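Local coordinates for petrobactin-binding protein YclQ (Bacillus subtilis subsp. subtilis str. 168, PDB 3GFV) that binds iron-free and ferric petrobactin, a 3,4-catecholate siderophore, and serves as the solute-binding component of the YclNOPQ ABC transporter that takes up the iron complex, at residues I156-L170 against M284-E296. Numbering follows the deposited sequence. Where two conformers were deposited one is given.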
# COMPACT_ATOMS: atom_id res chain seq x y z
N ILE A 156 -13.05 8.95 2.12
CA ILE A 156 -11.79 8.90 1.40
C ILE A 156 -11.86 9.68 0.07
O ILE A 156 -10.94 10.44 -0.26
CB ILE A 156 -11.35 7.44 1.22
CG1 ILE A 156 -10.82 6.93 2.56
CG2 ILE A 156 -10.28 7.32 0.12
CD1 ILE A 156 -10.58 5.42 2.60
N ASP A 157 -12.96 9.54 -0.66
CA ASP A 157 -13.12 10.30 -1.91
C ASP A 157 -13.06 11.80 -1.64
O ASP A 157 -12.48 12.56 -2.42
CB ASP A 157 -14.42 9.94 -2.62
CG ASP A 157 -14.33 8.64 -3.41
OD1 ASP A 157 -13.21 8.12 -3.60
OD2 ASP A 157 -15.39 8.15 -3.85
N HIS A 158 -13.67 12.22 -0.53
CA HIS A 158 -13.67 13.63 -0.14
C HIS A 158 -12.26 14.10 0.19
O HIS A 158 -11.87 15.22 -0.17
CB HIS A 158 -14.59 13.84 1.07
CG HIS A 158 -14.58 15.24 1.61
ND1 HIS A 158 -15.58 16.15 1.33
CD2 HIS A 158 -13.70 15.88 2.42
CE1 HIS A 158 -15.31 17.29 1.94
NE2 HIS A 158 -14.18 17.16 2.60
N SER A 159 -11.51 13.27 0.91
CA SER A 159 -10.12 13.58 1.27
C SER A 159 -9.25 13.61 0.03
O SER A 159 -8.36 14.46 -0.10
CB SER A 159 -9.56 12.54 2.25
OG SER A 159 -10.26 12.59 3.48
N ILE A 160 -9.50 12.68 -0.89
CA ILE A 160 -8.76 12.66 -2.15
C ILE A 160 -9.02 13.93 -2.98
O ILE A 160 -8.09 14.54 -3.54
CB ILE A 160 -9.09 11.40 -2.98
CG1 ILE A 160 -8.41 10.17 -2.35
CG2 ILE A 160 -8.63 11.53 -4.42
CD1 ILE A 160 -8.85 8.87 -2.98
N ALA A 161 -10.29 14.33 -3.07
CA ALA A 161 -10.62 15.57 -3.78
C ALA A 161 -9.89 16.77 -3.18
O ALA A 161 -9.39 17.65 -3.91
CB ALA A 161 -12.11 15.82 -3.81
N ASP A 162 -9.83 16.81 -1.85
CA ASP A 162 -9.15 17.88 -1.13
C ASP A 162 -7.63 17.93 -1.41
O ASP A 162 -7.07 19.02 -1.60
CB ASP A 162 -9.44 17.77 0.37
CG ASP A 162 -8.64 18.76 1.20
OD1 ASP A 162 -8.94 19.98 1.14
OD2 ASP A 162 -7.72 18.32 1.93
N VAL A 163 -6.97 16.78 -1.42
CA VAL A 163 -5.53 16.79 -1.68
C VAL A 163 -5.25 17.11 -3.15
O VAL A 163 -4.29 17.82 -3.47
CB VAL A 163 -4.81 15.47 -1.26
CG1 VAL A 163 -5.20 14.33 -2.18
CG2 VAL A 163 -3.27 15.67 -1.28
N LYS A 164 -6.11 16.63 -4.03
CA LYS A 164 -5.97 16.90 -5.45
C LYS A 164 -6.12 18.40 -5.72
O LYS A 164 -5.34 18.97 -6.49
CB LYS A 164 -6.96 16.08 -6.26
CG LYS A 164 -6.95 16.38 -7.75
CD LYS A 164 -7.80 15.38 -8.52
CE LYS A 164 -8.35 16.03 -9.79
NZ LYS A 164 -8.29 15.12 -10.96
N LYS A 165 -7.09 19.03 -5.08
CA LYS A 165 -7.26 20.47 -5.23
C LYS A 165 -6.01 21.22 -4.75
O LYS A 165 -5.52 22.12 -5.44
CB LYS A 165 -8.54 20.97 -4.53
CG LYS A 165 -8.89 22.40 -4.88
CD LYS A 165 -10.33 22.74 -4.52
CE LYS A 165 -11.30 22.31 -5.61
NZ LYS A 165 -12.67 22.75 -5.28
N THR A 166 -5.48 20.82 -3.60
CA THR A 166 -4.25 21.39 -3.07
C THR A 166 -3.10 21.19 -4.04
O THR A 166 -2.32 22.12 -4.31
CB THR A 166 -3.90 20.74 -1.72
OG1 THR A 166 -4.92 21.04 -0.76
CG2 THR A 166 -2.56 21.24 -1.21
N ALA A 167 -2.96 19.98 -4.56
CA ALA A 167 -1.86 19.68 -5.48
C ALA A 167 -1.94 20.57 -6.73
O ALA A 167 -0.93 21.06 -7.22
CB ALA A 167 -1.85 18.21 -5.88
N GLU A 168 -3.15 20.74 -7.25
CA GLU A 168 -3.34 21.49 -8.49
C GLU A 168 -3.20 23.00 -8.28
O GLU A 168 -2.79 23.72 -9.21
CB GLU A 168 -4.67 21.11 -9.15
CG GLU A 168 -4.61 19.67 -9.71
CD GLU A 168 -5.93 19.15 -10.26
OE1 GLU A 168 -6.97 19.81 -10.06
OE2 GLU A 168 -5.92 18.06 -10.88
N LYS A 169 -3.49 23.48 -7.08
CA LYS A 169 -3.30 24.90 -6.76
C LYS A 169 -1.85 25.36 -6.84
O LYS A 169 -1.57 26.51 -7.17
CB LYS A 169 -3.84 25.22 -5.36
CG LYS A 169 -5.25 25.75 -5.35
CD LYS A 169 -5.96 25.54 -4.01
CE LYS A 169 -7.39 26.10 -4.08
NZ LYS A 169 -8.36 25.57 -3.09
N LEU A 170 -0.93 24.45 -6.52
CA LEU A 170 0.47 24.80 -6.32
C LEU A 170 1.16 25.16 -7.61
O LEU A 170 2.09 25.97 -7.59
CB LEU A 170 1.19 23.60 -5.70
CG LEU A 170 0.95 23.40 -4.21
CD1 LEU A 170 1.57 22.07 -3.79
CD2 LEU A 170 1.57 24.53 -3.41
N MSE A 284 -4.73 3.97 3.34
CA MSE A 284 -5.05 5.03 2.38
C MSE A 284 -5.24 6.35 3.12
O MSE A 284 -4.76 7.41 2.69
CB MSE A 284 -6.30 4.66 1.58
CG MSE A 284 -6.88 5.78 0.75
SE MSE A 284 -5.70 6.44 -0.69
CE MSE A 284 -6.14 5.19 -2.10
N THR A 285 -5.98 6.30 4.22
CA THR A 285 -6.24 7.49 5.02
C THR A 285 -4.94 8.15 5.46
O THR A 285 -4.77 9.36 5.32
CB THR A 285 -7.12 7.16 6.22
OG1 THR A 285 -8.41 6.76 5.74
CG2 THR A 285 -7.28 8.38 7.09
N GLN A 286 -4.03 7.32 5.94
CA GLN A 286 -2.72 7.79 6.35
C GLN A 286 -1.96 8.41 5.18
O GLN A 286 -1.39 9.50 5.31
CB GLN A 286 -1.88 6.64 6.92
CG GLN A 286 -0.52 7.14 7.39
CD GLN A 286 0.40 6.02 7.80
OE1 GLN A 286 0.03 5.11 8.56
NE2 GLN A 286 1.63 6.08 7.31
N MSE A 287 -1.97 7.70 4.06
CA MSE A 287 -1.18 8.09 2.89
C MSE A 287 -1.65 9.43 2.34
O MSE A 287 -0.82 10.30 2.00
CB MSE A 287 -1.19 7.00 1.81
CG MSE A 287 -0.39 5.75 2.22
SE MSE A 287 -0.97 4.16 1.24
CE MSE A 287 -0.19 4.55 -0.43
N ILE A 288 -2.96 9.61 2.27
CA ILE A 288 -3.48 10.91 1.84
C ILE A 288 -2.94 12.01 2.74
O ILE A 288 -2.43 13.04 2.26
CB ILE A 288 -5.01 10.92 1.82
CG1 ILE A 288 -5.53 9.92 0.78
CG2 ILE A 288 -5.57 12.36 1.56
CD1 ILE A 288 -7.00 9.54 1.01
N LYS A 289 -3.04 11.81 4.05
CA LYS A 289 -2.64 12.84 5.00
C LYS A 289 -1.15 13.16 4.94
O LYS A 289 -0.76 14.32 5.06
CB LYS A 289 -3.02 12.43 6.43
CG LYS A 289 -2.50 13.39 7.50
CD LYS A 289 -2.77 12.88 8.91
CE LYS A 289 -1.97 13.69 9.95
NZ LYS A 289 -2.20 15.16 9.81
N GLU A 290 -0.32 12.14 4.73
CA GLU A 290 1.11 12.41 4.58
C GLU A 290 1.38 13.30 3.37
O GLU A 290 2.22 14.21 3.44
CB GLU A 290 1.92 11.11 4.40
CG GLU A 290 1.90 10.19 5.61
CD GLU A 290 2.72 8.93 5.32
OE1 GLU A 290 3.94 9.02 5.35
OE2 GLU A 290 2.14 7.87 5.03
N VAL A 291 0.72 13.02 2.25
CA VAL A 291 0.92 13.80 1.03
C VAL A 291 0.39 15.23 1.21
O VAL A 291 1.07 16.22 0.87
CB VAL A 291 0.31 13.08 -0.21
CG1 VAL A 291 0.41 13.96 -1.46
CG2 VAL A 291 1.06 11.76 -0.48
N LYS A 292 -0.81 15.33 1.76
CA LYS A 292 -1.47 16.63 2.00
C LYS A 292 -0.59 17.48 2.91
O LYS A 292 -0.33 18.65 2.63
CB LYS A 292 -2.85 16.42 2.62
CG LYS A 292 -3.59 17.71 3.03
CD LYS A 292 -4.86 17.37 3.83
CE LYS A 292 -5.40 18.55 4.63
NZ LYS A 292 -5.82 19.66 3.73
N ASP A 293 -0.13 16.88 4.01
CA ASP A 293 0.78 17.58 4.93
C ASP A 293 2.05 18.06 4.25
O ASP A 293 2.50 19.18 4.48
CB ASP A 293 1.14 16.68 6.12
CG ASP A 293 0.03 16.59 7.14
OD1 ASP A 293 -1.01 17.28 6.97
OD2 ASP A 293 0.19 15.81 8.10
N GLY A 294 2.63 17.20 3.42
CA GLY A 294 3.80 17.56 2.64
C GLY A 294 3.49 18.75 1.75
O GLY A 294 4.29 19.71 1.68
N LEU A 295 2.33 18.72 1.08
CA LEU A 295 2.01 19.75 0.08
C LEU A 295 1.63 21.07 0.73
O LEU A 295 1.65 22.12 0.09
CB LEU A 295 0.88 19.31 -0.86
CG LEU A 295 1.22 18.10 -1.74
CD1 LEU A 295 -0.03 17.71 -2.54
CD2 LEU A 295 2.40 18.39 -2.66
N GLU A 296 1.27 21.01 2.01
CA GLU A 296 0.81 22.19 2.72
C GLU A 296 1.91 22.88 3.52
O GLU A 296 1.70 23.96 4.06
CB GLU A 296 -0.39 21.84 3.60
CG GLU A 296 -1.61 21.56 2.76
CD GLU A 296 -2.84 21.27 3.59
OE1 GLU A 296 -2.69 20.96 4.79
OE2 GLU A 296 -3.96 21.35 3.03
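Val163 and Ile288 face each other where two nearly parallel helices, their axes 24° apart, pack knobs into holes. Val163 plugs the hole bounded by Ile288, Val291, Lys292 and Leu295; a short branched residue suits this place because the backbones come nearest here, the CA atoms of Val163 and Lys292 lying 5.5 Å apart. A chi1 of 70° leaves CG2 anti to the backbone N, which aims it at the Lys292 backbone, 3.9 Å from the CA of that lysine, while CG1 turns to the CG2 of Ile288. Ile288 in turn fills the hole formed by Ile156, Ser159, Ile160 and Val163, its two branches serving different neighbours: CG2 lies against the CB of Ser159, and CD1 reaches the CG1 of Ile160 at 3.7 Å. Leu295 is the third knob, and its fork suits a double contact: CD1 meets the CB of Ala167 at 3.8 Å, where the small methyl makes room, and CD2 the CD1 of Leu170.

Lys292 runs outward from this core, its long aliphatic arm packing inside while the ammonium reaches the rim. CB touches the CG2 of Val163, the chain extends, and a bend at chi4 (63°) sets NZ 2.6 Å from the OE2 of Glu296. Asp162 has two conformers; in the one given, CD and CE pass its OD2, and NZ meets the syn lone pair of that oxygen at 2.9 Å. Phe200 covers Val163, Ile288 and Val291. The contact packs the C-terminal helix 281-296 along helix 146-170, the long helix linking the two lobes, as in related siderophore-binding proteins. Beside the aliphatic seam, in this Asp162 conformer, the lysine probably offsets the repulsion between its two acidic partners.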